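Local coordinates for protein carboxyvinyl-carboxyphosphonate phosphorylmutase (Bacillus anthracis, PDB 4IQD) that belongs to the phosphoenolpyruvate phosphomutase family of TIM-barrel enzymes and carries bound pyruvic acid at several sites, at residues E112-K117 with P158-V163; K138-T143 with R169-L174; A23-N28 with F237-Y242. All coordinates share one frame; numbering follows the deposited sequence.

How the contacts relate
The three contacts illustrate how one TIM-barrel chain is joined at different depths. Contact 3 is buried and contact 1 partly so, each centred about 13 Å from the middle of the chain, whereas contact 2 lies at the surface, about 22 Å out. Contacts 1 and 3 each set the end of a helix against the start of a barrel strand, through aliphatic and selenomethionine side chains. They also touch one another: Tyr161 OH lies 3.4 Å from Val25 CG1. Contact 2 joins two loops that follow barrel strands; its apolar pair is bordered by charged groups, and the far end of loop 169-174 lines a pyruvic acid pocket. No cross-segment hydrogen bond occurs in any of them.

Contact 1 (E112-K117 with P158-V163); sequences EMVEAK and PSLYIV
Ser159 OG is hydrogen-bonded to Gln14 OE1 of helix 14-26, while from the facing helix Val114 CG2 only brushes that oxygen at 4.2 Å. The serine oxygen stands between its own backbone N and carbonyl carbon (chi1 52°), and its polar need is met away from the apolar centre of the contact, where Val114 meets Leu160. Val114 CG2 lies 3.7 Å from Leu160 CD1, the two side chains crossing at a slant so that one methyl group of each does the touching. CG2 is the branch set anti to the carbonyl carbon, which turns it from the helix toward the leucine. The other leucine methyl, CD2, is 4.4 Å from Met113 CB, one residue earlier in the helix. Met113 is modelled as selenomethionine; its end leads away from the leucine, and the side chain also packs on Ile96, Val118 and Ala78. In fold terms, helix 103-115 is the connection of a beta-alpha-beta crossover between strands 92-95 and 120-124, and here its last turn packs on the lead-in to strand 161-166, the next strand of the parallel barrel. Lys117 ends that helix in a Schellman motif, with positive phi (63°) and its N bonded to Val114 O at 2.9 Å. On the strand side, Tyr161 and Val163 pair through their backbones with Val121, and Tyr161 meets Phe21 edge-to-face.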
ATOM      1  N   GLU A 112     -18.722   1.480  11.217  1.00 23.22           N
ATOM      2  CA  GLU A 112     -17.370   1.891  10.856  1.00 25.54           C
ATOM      3  C   GLU A 112     -17.244   2.162   9.365  1.00 26.64           C
ATOM      4  O   GLU A 112     -16.519   3.062   8.952  1.00 34.02           O
ATOM      5  CB  GLU A 112     -16.355   0.829  11.275  1.00 29.42           C
ATOM      6  CG  GLU A 112     -16.184   0.679  12.774  1.00 34.53           C
ATOM      7  CD  GLU A 112     -15.233  -0.444  13.131  1.00 37.94           C
ATOM      8  OE1 GLU A 112     -15.153  -1.418  12.355  1.00 36.85           O
ATOM      9  OE2 GLU A 112     -14.561  -0.348  14.179  1.00 41.04           O
HETATM   10  N   MSE A 113     -17.949   1.378   8.556  1.00 25.97           N
HETATM   11  CA  MSE A 113     -17.912   1.566   7.111  1.00 23.72           C
HETATM   12  C   MSE A 113     -18.675   2.825   6.694  1.00 22.93           C
HETATM   13  O   MSE A 113     -18.260   3.535   5.784  1.00 22.93           O
HETATM   14  CB  MSE A 113     -18.459   0.332   6.390  1.00 20.21           C
HETATM   15  CG  MSE A 113     -17.654  -0.940   6.649  1.00 23.78           C
HETATM   16 SE   MSE A 113     -15.772  -0.820   6.122  0.70 31.35          SE
HETATM   17  CE  MSE A 113     -15.065  -2.299   7.170  1.00 18.32           C
ATOM     18  N   VAL A 114     -19.786   3.101   7.366  1.00 24.01           N
ATOM     19  CA  VAL A 114     -20.548   4.312   7.097  1.00 24.71           C
ATOM     20  C   VAL A 114     -19.723   5.523   7.499  1.00 30.63           C
ATOM     21  O   VAL A 114     -19.705   6.540   6.805  1.00 34.72           O
ATOM     22  CB  VAL A 114     -21.893   4.313   7.848  1.00 24.22           C
ATOM     23  CG1 VAL A 114     -22.510   5.701   7.850  1.00 23.72           C
ATOM     24  CG2 VAL A 114     -22.846   3.300   7.226  1.00 24.40           C
ATOM     25  N   GLU A 115     -19.021   5.397   8.620  1.00 30.57           N
ATOM     26  CA  GLU A 115     -18.113   6.441   9.070  1.00 31.32           C
ATOM     27  C   GLU A 115     -17.019   6.699   8.042  1.00 30.95           C
ATOM     28  O   GLU A 115     -16.630   7.842   7.813  1.00 35.25           O
ATOM     29  CB  GLU A 115     -17.498   6.075  10.417  1.00 33.21           C
ATOM     30  CG  GLU A 115     -18.481   6.128  11.568  1.00 34.82           C
ATOM     31  CD  GLU A 115     -17.806   5.952  12.908  1.00 34.77           C
ATOM     32  OE1 GLU A 115     -16.716   5.349  12.946  1.00 33.58           O
ATOM     33  OE2 GLU A 115     -18.360   6.424  13.921  1.00 36.38           O
ATOM     34  N   ALA A 116     -16.541   5.634   7.408  1.00 26.64           N
ATOM     35  CA  ALA A 116     -15.507   5.758   6.385  1.00 26.04           C
ATOM     36  C   ALA A 116     -16.087   6.234   5.056  1.00 27.15           C
ATOM     37  O   ALA A 116     -15.360   6.381   4.074  1.00 30.99           O
ATOM     38  CB  ALA A 116     -14.778   4.436   6.203  1.00 19.71           C
ATOM     39  N   LYS A 117     -17.397   6.474   5.044  1.00 26.05           N
ATOM     40  CA  LYS A 117     -18.136   6.871   3.845  1.00 26.05           C
ATOM     41  C   LYS A 117     -18.106   5.783   2.779  1.00 28.34           C
ATOM     42  O   LYS A 117     -18.138   6.068   1.583  1.00 31.15           O
ATOM     43  CB  LYS A 117     -17.628   8.205   3.286  1.00 29.80           C
ATOM     44  CG  LYS A 117     -17.661   9.342   4.293  1.00 36.42           C
ATOM     45  CD  LYS A 117     -16.573  10.366   4.006  1.00 40.79           C
ATOM     46  CE  LYS A 117     -16.915  11.229   2.808  1.00 42.25           C
ATOM     47  NZ  LYS A 117     -17.955  12.245   3.139  1.00 43.31           N
ATOM     48  N   PRO A 158     -28.976   1.781   7.354  1.00 24.62           N
ATOM     49  CA  PRO A 158     -29.891   1.667   6.212  1.00 25.10           C
ATOM     50  C   PRO A 158     -29.362   2.382   4.974  1.00 27.20           C
ATOM     51  O   PRO A 158     -29.903   2.200   3.887  1.00 28.96           O
ATOM     52  CB  PRO A 158     -31.167   2.358   6.710  1.00 28.87           C
ATOM     53  CG  PRO A 158     -31.009   2.465   8.200  1.00 29.95           C
ATOM     54  CD  PRO A 158     -29.542   2.615   8.424  1.00 27.27           C
ATOM     55  N   SER A 159     -28.316   3.184   5.142  1.00 28.04           N
ATOM     56  CA  SER A 159     -27.744   3.939   4.034  1.00 27.73           C
ATOM     57  C   SER A 159     -26.667   3.135   3.318  1.00 26.64           C
ATOM     58  O   SER A 159     -26.009   3.632   2.410  1.00 26.79           O
ATOM     59  CB  SER A 159     -27.163   5.260   4.540  1.00 29.77           C
ATOM     60  OG  SER A 159     -26.279   5.043   5.627  1.00 31.53           O
ATOM     61  N   LEU A 160     -26.501   1.885   3.731  1.00 27.20           N
ATOM     62  CA  LEU A 160     -25.447   1.031   3.199  1.00 30.15           C
ATOM     63  C   LEU A 160     -25.989   0.026   2.187  1.00 28.57           C
ATOM     64  O   LEU A 160     -26.855  -0.786   2.507  1.00 29.24           O
ATOM     65  CB  LEU A 160     -24.754   0.294   4.344  1.00 30.15           C
ATOM     66  CG  LEU A 160     -23.241   0.111   4.254  1.00 26.27           C
ATOM     67  CD1 LEU A 160     -22.544   1.446   4.023  1.00 27.30           C
ATOM     68  CD2 LEU A 160     -22.730  -0.540   5.524  1.00 22.36           C
ATOM     69  N   TYR A 161     -25.471   0.090   0.966  1.00 24.75           N
ATOM     70  CA  TYR A 161     -25.848  -0.843  -0.087  1.00 22.47           C
ATOM     71  C   TYR A 161     -25.225  -2.189   0.238  1.00 23.61           C
ATOM     72  O   TYR A 161     -24.044  -2.268   0.563  1.00 26.70           O
ATOM     73  CB  TYR A 161     -25.335  -0.325  -1.429  1.00 23.58           C
ATOM     74  CG  TYR A 161     -25.905  -1.002  -2.655  1.00 23.50           C
ATOM     75  CD1 TYR A 161     -27.061  -0.523  -3.265  1.00 22.96           C
ATOM     76  CD2 TYR A 161     -25.270  -2.095  -3.226  1.00 24.95           C
ATOM     77  CE1 TYR A 161     -27.576  -1.125  -4.396  1.00 23.53           C
ATOM     78  CE2 TYR A 161     -25.777  -2.704  -4.358  1.00 26.78           C
ATOM     79  CZ  TYR A 161     -26.930  -2.216  -4.938  1.00 24.37           C
ATOM     80  OH  TYR A 161     -27.433  -2.821  -6.064  1.00 21.17           O
ATOM     81  N   ILE A 162     -26.017  -3.252   0.176  1.00 22.39           N
ATOM     82  CA  ILE A 162     -25.517  -4.557   0.575  1.00 21.86           C
ATOM     83  C   ILE A 162     -25.409  -5.532  -0.576  1.00 23.25           C
ATOM     84  O   ILE A 162     -26.394  -5.822  -1.254  1.00 25.95           O
ATOM     85  CB  ILE A 162     -26.411  -5.215   1.622  1.00 23.51           C
ATOM     86  CG1 ILE A 162     -26.604  -4.295   2.823  1.00 24.62           C
ATOM     87  CG2 ILE A 162     -25.803  -6.533   2.054  1.00 16.86           C
ATOM     88  CD1 ILE A 162     -27.534  -4.864   3.861  1.00 24.07           C
ATOM     89  N   VAL A 163     -24.204  -6.046  -0.783  1.00 21.88           N
ATOM     90  CA  VAL A 163     -23.999  -7.151  -1.703  1.00 23.12           C
ATOM     91  C   VAL A 163     -23.763  -8.418  -0.893  1.00 24.49           C
ATOM     92  O   VAL A 163     -22.910  -8.444  -0.010  1.00 23.59           O
ATOM     93  CB  VAL A 163     -22.800  -6.895  -2.636  1.00 26.71           C
ATOM     94  CG1 VAL A 163     -22.505  -8.127  -3.473  1.00 29.36           C
ATOM     95  CG2 VAL A 163     -23.067  -5.688  -3.522  1.00 23.64           C
TER

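Contact 2 (K138-T143 with R169-L174); sequences KKLVTT and RGVEGL. With PYR (pyruvic acid), chain D.
Val171 and Leu140 face one another as the centre of this loop-to-loop contact, with Lys138 at its margin. Leu140 CD1 comes to 3.6 Å from Val171 CG1, and the side chains run past each other in opposite directions, so the leucine lies alongside the valine. Leu140 CG also touches that same methyl. Val171 sets CG1 between its backbone N and carbonyl carbon (chi1 65°), which leaves CG2 anti to the N and directed at Lys138, whose carbonyl O is 4.0 Å away. The lysine's aliphatic stem adds a looser touch, CD to Val171 CG2 at 4.3 Å. Beyond the valine, Glu172 stretches its extended chain until OE2 lies 3.9 Å from Leu140 CD1; the same oxygen has a long, weak ion pair with Arg180. The loop then turns through Gly173 (phi 124°), at the N-cap of the next helix, into the pyruvic acid pocket. Leu174 N lies 3.4 Å from the C atom of the pyruvic acid, and the first turn of that helix may favour the negative carboxylate. The O3 atom of the pyruvic acid stands over one face of the Arg169 guanidinium, 3.9 Å from NH2, an approach without a hydrogen bond; that nitrogen is salt-bridged to Glu202. The two loops follow strands 120-124 and 161-166 and lead into helices 143-156 and 174-187, the latter lending Arg180 to Leu140.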
ATOM      1  N   LYS A 138     -14.782 -25.593   3.639  1.00 48.33           N
ATOM      2  CA  LYS A 138     -15.644 -25.078   2.589  1.00 47.91           C
ATOM      3  C   LYS A 138     -17.074 -24.973   3.091  1.00 41.05           C
ATOM      4  O   LYS A 138     -17.980 -24.621   2.340  1.00 42.50           O
ATOM      5  CB  LYS A 138     -15.593 -26.001   1.375  1.00 55.70           C
ATOM      6  CG  LYS A 138     -15.827 -27.462   1.725  1.00 62.33           C
ATOM      7  CD  LYS A 138     -15.919 -28.338   0.489  1.00 68.28           C
ATOM      8  CE  LYS A 138     -16.188 -29.785   0.870  1.00 73.82           C
ATOM      9  NZ  LYS A 138     -16.419 -30.651  -0.320  1.00 77.68           N
ATOM     10  N   LYS A 139     -17.276 -25.284   4.365  1.00 37.70           N
ATOM     11  CA  LYS A 139     -18.616 -25.287   4.926  1.00 37.25           C
ATOM     12  C   LYS A 139     -19.164 -23.872   5.044  1.00 34.47           C
ATOM     13  O   LYS A 139     -18.408 -22.907   5.124  1.00 36.84           O
ATOM     14  CB  LYS A 139     -18.634 -25.969   6.290  1.00 42.11           C
ATOM     15  CG  LYS A 139     -18.141 -25.098   7.419  1.00 47.99           C
ATOM     16  CD  LYS A 139     -18.886 -25.414   8.702  1.00 53.88           C
ATOM     17  CE  LYS A 139     -18.663 -26.854   9.134  1.00 58.38           C
ATOM     18  NZ  LYS A 139     -19.366 -27.166  10.412  1.00 60.42           N
ATOM     19  N   LEU A 140     -20.488 -23.762   5.049  1.00 30.10           N
ATOM     20  CA  LEU A 140     -21.153 -22.469   5.119  1.00 25.33           C
ATOM     21  C   LEU A 140     -22.015 -22.397   6.363  1.00 24.35           C
ATOM     22  O   LEU A 140     -22.334 -23.420   6.965  1.00 23.53           O
ATOM     23  CB  LEU A 140     -22.042 -22.272   3.897  1.00 22.47           C
ATOM     24  CG  LEU A 140     -21.399 -22.519   2.536  1.00 30.47           C
ATOM     25  CD1 LEU A 140     -22.457 -22.462   1.460  1.00 31.09           C
ATOM     26  CD2 LEU A 140     -20.301 -21.504   2.267  1.00 32.44           C
ATOM     27  N   VAL A 141     -22.398 -21.184   6.742  1.00 22.83           N
ATOM     28  CA  VAL A 141     -23.331 -21.002   7.839  1.00 22.36           C
ATOM     29  C   VAL A 141     -24.729 -21.267   7.319  1.00 27.62           C
ATOM     30  O   VAL A 141     -24.941 -21.349   6.109  1.00 25.07           O
ATOM     31  CB  VAL A 141     -23.287 -19.573   8.397  1.00 24.28           C
ATOM     32  CG1 VAL A 141     -21.886 -19.229   8.870  1.00 23.45           C
ATOM     33  CG2 VAL A 141     -23.770 -18.576   7.350  1.00 24.96           C
ATOM     34  N   THR A 142     -25.683 -21.403   8.230  1.00 28.99           N
ATOM     35  CA  THR A 142     -27.061 -21.611   7.828  1.00 27.91           C
ATOM     36  C   THR A 142     -27.557 -20.373   7.110  1.00 28.12           C
ATOM     37  O   THR A 142     -26.997 -19.286   7.261  1.00 27.96           O
ATOM     38  CB  THR A 142     -27.970 -21.879   9.028  1.00 30.43           C
ATOM     39  OG1 THR A 142     -27.897 -20.775   9.937  1.00 33.27           O
ATOM     40  CG2 THR A 142     -27.542 -23.144   9.740  1.00 32.58           C
ATOM     41  N   THR A 143     -28.606 -20.546   6.319  1.00 23.50           N
ATOM     42  CA  THR A 143     -29.203 -19.434   5.603  1.00 22.59           C
ATOM     43  C   THR A 143     -29.653 -18.356   6.581  1.00 24.27           C
ATOM     44  O   THR A 143     -29.420 -17.172   6.351  1.00 26.30           O
ATOM     45  CB  THR A 143     -30.392 -19.899   4.753  1.00 23.87           C
ATOM     46  OG1 THR A 143     -29.965 -20.943   3.870  1.00 26.25           O
ATOM     47  CG2 THR A 143     -30.942 -18.747   3.935  1.00 26.18           C
ATOM     48  N   ARG A 169     -23.081 -22.749  -4.501  1.00 22.63           N
ATOM     49  CA  ARG A 169     -23.088 -23.492  -5.757  1.00 18.47           C
ATOM     50  C   ARG A 169     -22.169 -24.709  -5.716  1.00 21.03           C
ATOM     51  O   ARG A 169     -22.599 -25.836  -5.973  1.00 21.28           O
ATOM     52  CB  ARG A 169     -22.688 -22.592  -6.923  1.00 18.12           C
ATOM     53  CG  ARG A 169     -22.554 -23.330  -8.246  1.00 23.92           C
ATOM     54  CD  ARG A 169     -23.858 -24.007  -8.605  1.00 24.02           C
ATOM     55  NE  ARG A 169     -23.761 -24.848  -9.795  1.00 26.03           N
ATOM     56  CZ  ARG A 169     -23.395 -26.125  -9.781  1.00 21.17           C
ATOM     57  NH1 ARG A 169     -23.070 -26.716  -8.640  1.00 20.07           N
ATOM     58  NH2 ARG A 169     -23.347 -26.809 -10.913  1.00 21.89           N
ATOM     59  N   GLY A 170     -20.907 -24.479  -5.377  1.00 18.91           N
ATOM     60  CA  GLY A 170     -19.900 -25.520  -5.449  1.00 21.29           C
ATOM     61  C   GLY A 170     -19.886 -26.488  -4.284  1.00 29.34           C
ATOM     62  O   GLY A 170     -19.087 -27.423  -4.264  1.00 31.76           O
ATOM     63  N   VAL A 171     -20.765 -26.276  -3.313  1.00 32.09           N
ATOM     64  CA  VAL A 171     -20.795 -27.142  -2.139  1.00 31.68           C
ATOM     65  C   VAL A 171     -22.170 -27.775  -1.901  1.00 31.67           C
ATOM     66  O   VAL A 171     -22.269 -28.890  -1.386  1.00 32.83           O
ATOM     67  CB  VAL A 171     -20.300 -26.396  -0.879  1.00 33.25           C
ATOM     68  CG1 VAL A 171     -21.245 -25.269  -0.517  1.00 34.50           C
ATOM     69  CG2 VAL A 171     -20.128 -27.360   0.284  1.00 35.30           C
ATOM     70  N   GLU A 172     -23.227 -27.077  -2.307  1.00 27.99           N
ATOM     71  CA  GLU A 172     -24.586 -27.570  -2.108  1.00 25.96           C
ATOM     72  C   GLU A 172     -25.364 -27.755  -3.407  1.00 22.30           C
ATOM     73  O   GLU A 172     -26.226 -28.626  -3.497  1.00 28.39           O
ATOM     74  CB  GLU A 172     -25.359 -26.634  -1.184  1.00 30.00           C
ATOM     75  CG  GLU A 172     -24.797 -26.539   0.216  1.00 34.57           C
ATOM     76  CD  GLU A 172     -25.509 -25.499   1.047  1.00 35.34           C
ATOM     77  OE1 GLU A 172     -26.490 -24.909   0.552  1.00 32.76           O
ATOM     78  OE2 GLU A 172     -25.085 -25.267   2.195  1.00 40.27           O
ATOM     79  N   GLY A 173     -25.074 -26.931  -4.407  1.00 19.72           N
ATOM     80  CA  GLY A 173     -25.757 -27.047  -5.678  1.00 18.30           C
ATOM     81  C   GLY A 173     -26.442 -25.776  -6.133  1.00 17.97           C
ATOM     82  O   GLY A 173     -26.657 -24.849  -5.352  1.00 19.81           O
ATOM     83  N   LEU A 174     -26.796 -25.747  -7.413  1.00 20.03           N
ATOM     84  CA  LEU A 174     -27.350 -24.560  -8.048  1.00 17.78           C
ATOM     85  C   LEU A 174     -28.633 -24.074  -7.395  1.00 20.18           C
ATOM     86  O   LEU A 174     -28.709 -22.933  -6.955  1.00 21.28           O
ATOM     87  CB  LEU A 174     -27.596 -24.821  -9.531  1.00 24.12           C
ATOM     88  CG  LEU A 174     -28.059 -23.612 -10.343  1.00 22.64           C
ATOM     89  CD1 LEU A 174     -27.156 -22.411 -10.100  1.00 21.24           C
ATOM     90  CD2 LEU A 174     -28.084 -23.970 -11.819  1.00 23.66           C
TER
HETATM   91  C   PYR D 402     -28.207 -28.760  -8.245  1.00 35.17           C
HETATM   92  O   PYR D 402     -28.689 -28.649  -7.035  1.00 30.64           O
HETATM   93  OXT PYR D 402     -28.883 -28.273  -9.253  1.00 38.36           O
HETATM   94  CA  PYR D 402     -26.979 -29.387  -8.434  1.00 34.80           C
HETATM   95  O3  PYR D 402     -26.185 -29.041  -9.419  1.00 34.58           O
HETATM   96  CB  PYR D 402     -26.570 -30.469  -7.486  1.00 37.13           C

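Contact 3 (A23-N28 with F237-Y242); sequences ALVEAN and FQMVIY
Val25 straddles the end of Met239 with both of its methyl groups: CG2 is 3.7 Å and CG1 3.9 Å from the terminal CE. Met239, modelled as selenomethionine, starts with CG between its backbone N and carbonyl carbon (chi1 85°) and bends at chi3 (80°), which brings CE to the valine. A polar brush lies beside this apolar grip. Gln238 runs extended past the helix end, and its OE1 stands 3.6 Å from Val25 O; both are acceptors and no hydrogen bond joins them. Gln238 CB also rests near the same carbonyl, at 3.9 Å. Helix 14-26 thus lays its last turn over the start of strand 239-242, before the chain passes into strand 31-34. Because this helix also touches the start of strand 161-166, it lies across the N-terminal end of the parallel barrel. A second shell surrounds the first. Pro213 packs on both Val25 and Gln238, while Leu31 and Leu215 flank Met239 from the adjoining strands. The backbone is pinned on both sides of strand 239-242: Gln238 pairs with Leu31 and Leu214, and Met239 with Ala216. Farther along, Tyr242 OH is hydrogen-bonded to Gln32 NE2 and its side chain packs on Gly265 of the second subunit, and the chain runs on into Pro243 and Val244, which line a pyruvic acid pocket.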
ATOM      1  N   ALA A  23     -27.160   3.818  -8.347  1.00 27.03           N
ATOM      2  CA  ALA A  23     -27.396   4.326  -9.690  1.00 28.82           C
ATOM      3  C   ALA A  23     -26.533   3.574 -10.686  1.00 24.67           C
ATOM      4  O   ALA A  23     -27.035   3.051 -11.681  1.00 26.25           O
ATOM      5  CB  ALA A  23     -27.091   5.814  -9.749  1.00 32.00           C
ATOM      6  N   LEU A  24     -25.237   3.513 -10.392  1.00 23.67           N
ATOM      7  CA  LEU A  24     -24.268   2.827 -11.239  1.00 23.86           C
ATOM      8  C   LEU A  24     -24.701   1.396 -11.529  1.00 25.72           C
ATOM      9  O   LEU A  24     -24.526   0.892 -12.639  1.00 27.41           O
ATOM     10  CB  LEU A  24     -22.892   2.813 -10.570  1.00 22.78           C
ATOM     11  CG  LEU A  24     -22.186   4.144 -10.320  1.00 19.91           C
ATOM     12  CD1 LEU A  24     -20.883   3.906  -9.588  1.00 22.43           C
ATOM     13  CD2 LEU A  24     -21.944   4.865 -11.622  1.00 20.23           C
ATOM     14  N   VAL A  25     -25.275   0.750 -10.523  1.00 25.49           N
ATOM     15  CA  VAL A  25     -25.747  -0.616 -10.660  1.00 24.29           C
ATOM     16  C   VAL A  25     -26.971  -0.685 -11.563  1.00 30.24           C
ATOM     17  O   VAL A  25     -26.999  -1.447 -12.528  1.00 31.93           O
ATOM     18  CB  VAL A  25     -26.092  -1.215  -9.291  1.00 22.65           C
ATOM     19  CG1 VAL A  25     -26.910  -2.478  -9.455  1.00 26.28           C
ATOM     20  CG2 VAL A  25     -24.825  -1.489  -8.508  1.00 26.00           C
ATOM     21  N   GLU A  26     -27.971   0.137 -11.257  1.00 30.94           N
ATOM     22  CA  GLU A  26     -29.229   0.132 -11.994  1.00 32.83           C
ATOM     23  C   GLU A  26     -29.051   0.577 -13.445  1.00 34.14           C
ATOM     24  O   GLU A  26     -29.945   0.402 -14.273  1.00 32.92           O
ATOM     25  CB  GLU A  26     -30.255   1.027 -11.293  1.00 38.17           C
ATOM     26  CG  GLU A  26     -30.446   0.724  -9.812  1.00 41.54           C
ATOM     27  CD  GLU A  26     -31.116  -0.616  -9.559  1.00 45.24           C
ATOM     28  OE1 GLU A  26     -30.829  -1.238  -8.512  1.00 45.00           O
ATOM     29  OE2 GLU A  26     -31.946  -1.039 -10.394  1.00 47.13           O
ATOM     30  N   ALA A  27     -27.888   1.149 -13.742  1.00 36.66           N
ATOM     31  CA  ALA A  27     -27.580   1.643 -15.079  1.00 35.76           C
ATOM     32  C   ALA A  27     -27.678   0.551 -16.136  1.00 34.13           C
ATOM     33  O   ALA A  27     -27.510  -0.636 -15.850  1.00 30.07           O
ATOM     34  CB  ALA A  27     -26.201   2.280 -15.103  1.00 37.68           C
ATOM     35  N   ASN A  28     -27.953   0.973 -17.362  1.00 33.89           N
ATOM     36  CA  ASN A  28     -28.139   0.054 -18.470  1.00 38.59           C
ATOM     37  C   ASN A  28     -26.842  -0.664 -18.826  1.00 37.74           C
ATOM     38  O   ASN A  28     -26.850  -1.845 -19.167  1.00 39.75           O
ATOM     39  CB  ASN A  28     -28.675   0.815 -19.683  1.00 44.54           C
ATOM     40  CG  ASN A  28     -29.596  -0.025 -20.535  1.00 47.70           C
ATOM     41  OD1 ASN A  28     -30.028  -1.103 -20.128  1.00 48.57           O
ATOM     42  ND2 ASN A  28     -29.913   0.471 -21.726  1.00 48.02           N
ATOM     43  N   PHE A 237     -25.412  -9.984 -15.928  1.00 24.93           N
ATOM     44  CA  PHE A 237     -24.710  -9.292 -14.849  1.00 21.65           C
ATOM     45  C   PHE A 237     -24.753  -7.783 -15.021  1.00 21.37           C
ATOM     46  O   PHE A 237     -24.780  -7.277 -16.137  1.00 24.81           O
ATOM     47  CB  PHE A 237     -23.265  -9.776 -14.738  1.00 21.11           C
ATOM     48  CG  PHE A 237     -23.140 -11.154 -14.162  1.00 22.11           C
ATOM     49  CD1 PHE A 237     -23.160 -11.346 -12.793  1.00 22.34           C
ATOM     50  CD2 PHE A 237     -23.015 -12.255 -14.988  1.00 21.40           C
ATOM     51  CE1 PHE A 237     -23.056 -12.610 -12.258  1.00 23.69           C
ATOM     52  CE2 PHE A 237     -22.909 -13.522 -14.458  1.00 24.88           C
ATOM     53  CZ  PHE A 237     -22.929 -13.700 -13.090  1.00 24.56           C
ATOM     54  N   GLN A 238     -24.762  -7.068 -13.903  1.00 23.18           N
ATOM     55  CA  GLN A 238     -24.877  -5.615 -13.938  1.00 21.78           C
ATOM     56  C   GLN A 238     -23.678  -4.924 -13.299  1.00 22.53           C
ATOM     57  O   GLN A 238     -23.603  -3.697 -13.261  1.00 22.72           O
ATOM     58  CB  GLN A 238     -26.183  -5.182 -13.278  1.00 23.04           C
ATOM     59  CG  GLN A 238     -27.387  -5.889 -13.870  1.00 28.76           C
ATOM     60  CD  GLN A 238     -28.678  -5.558 -13.165  1.00 33.60           C
ATOM     61  OE1 GLN A 238     -28.943  -4.401 -12.843  1.00 37.66           O
ATOM     62  NE2 GLN A 238     -29.494  -6.575 -12.921  1.00 36.65           N
HETATM   63  N   MSE A 239     -22.740  -5.719 -12.799  1.00 23.86           N
HETATM   64  CA  MSE A 239     -21.489  -5.189 -12.278  1.00 20.16           C
HETATM   65  C   MSE A 239     -20.453  -6.300 -12.245  1.00 25.70           C
HETATM   66  O   MSE A 239     -20.796  -7.477 -12.130  1.00 22.98           O
HETATM   67  CB  MSE A 239     -21.686  -4.590 -10.885  1.00 24.69           C
HETATM   68  CG  MSE A 239     -21.599  -5.590  -9.750  1.00 27.15           C
HETATM   69 SE   MSE A 239     -22.282  -4.887  -8.066  0.61 30.28          SE
HETATM   70  CE  MSE A 239     -24.183  -5.133  -8.408  1.00 20.43           C
ATOM     71  N   VAL A 240     -19.185  -5.927 -12.364  1.00 19.79           N
ATOM     72  CA  VAL A 240     -18.107  -6.904 -12.373  1.00 19.67           C
ATOM     73  C   VAL A 240     -16.873  -6.364 -11.666  1.00 24.62           C
ATOM     74  O   VAL A 240     -16.468  -5.223 -11.881  1.00 21.36           O
ATOM     75  CB  VAL A 240     -17.752  -7.348 -13.810  1.00 19.80           C
ATOM     76  CG1 VAL A 240     -17.616  -6.148 -14.725  1.00 23.60           C
ATOM     77  CG2 VAL A 240     -16.486  -8.188 -13.820  1.00 19.68           C
ATOM     78  N   ILE A 241     -16.286  -7.192 -10.810  1.00 29.50           N
ATOM     79  CA  ILE A 241     -15.118  -6.791 -10.042  1.00 19.04           C
ATOM     80  C   ILE A 241     -13.824  -7.416 -10.561  1.00 18.95           C
ATOM     81  O   ILE A 241     -13.816  -8.537 -11.071  1.00 19.08           O
ATOM     82  CB  ILE A 241     -15.279  -7.138  -8.550  1.00 18.99           C
ATOM     83  CG1 ILE A 241     -15.484  -8.639  -8.375  1.00 19.11           C
ATOM     84  CG2 ILE A 241     -16.447  -6.373  -7.947  1.00 27.96           C
ATOM     85  CD1 ILE A 241     -15.596  -9.068  -6.936  1.00 19.10           C
ATOM     86  N   TYR A 242     -12.738  -6.664 -10.427  1.00 18.78           N
ATOM     87  CA  TYR A 242     -11.397  -7.136 -10.740  1.00 23.11           C
ATOM     88  C   TYR A 242     -10.574  -6.929  -9.472  1.00 20.60           C
ATOM     89  O   TYR A 242      -9.789  -5.987  -9.377  1.00 19.19           O
ATOM     90  CB  TYR A 242     -10.818  -6.350 -11.923  1.00 21.28           C
ATOM     91  CG  TYR A 242     -11.729  -6.325 -13.137  1.00 21.56           C
ATOM     92  CD1 TYR A 242     -11.576  -7.245 -14.167  1.00 25.87           C
ATOM     93  CD2 TYR A 242     -12.747  -5.385 -13.249  1.00 25.72           C
ATOM     94  CE1 TYR A 242     -12.408  -7.231 -15.272  1.00 25.09           C
ATOM     95  CE2 TYR A 242     -13.586  -5.365 -14.351  1.00 27.14           C
ATOM     96  CZ  TYR A 242     -13.411  -6.289 -15.357  1.00 25.40           C
ATOM     97  OH  TYR A 242     -14.241  -6.270 -16.453  1.00 23.51           O
TER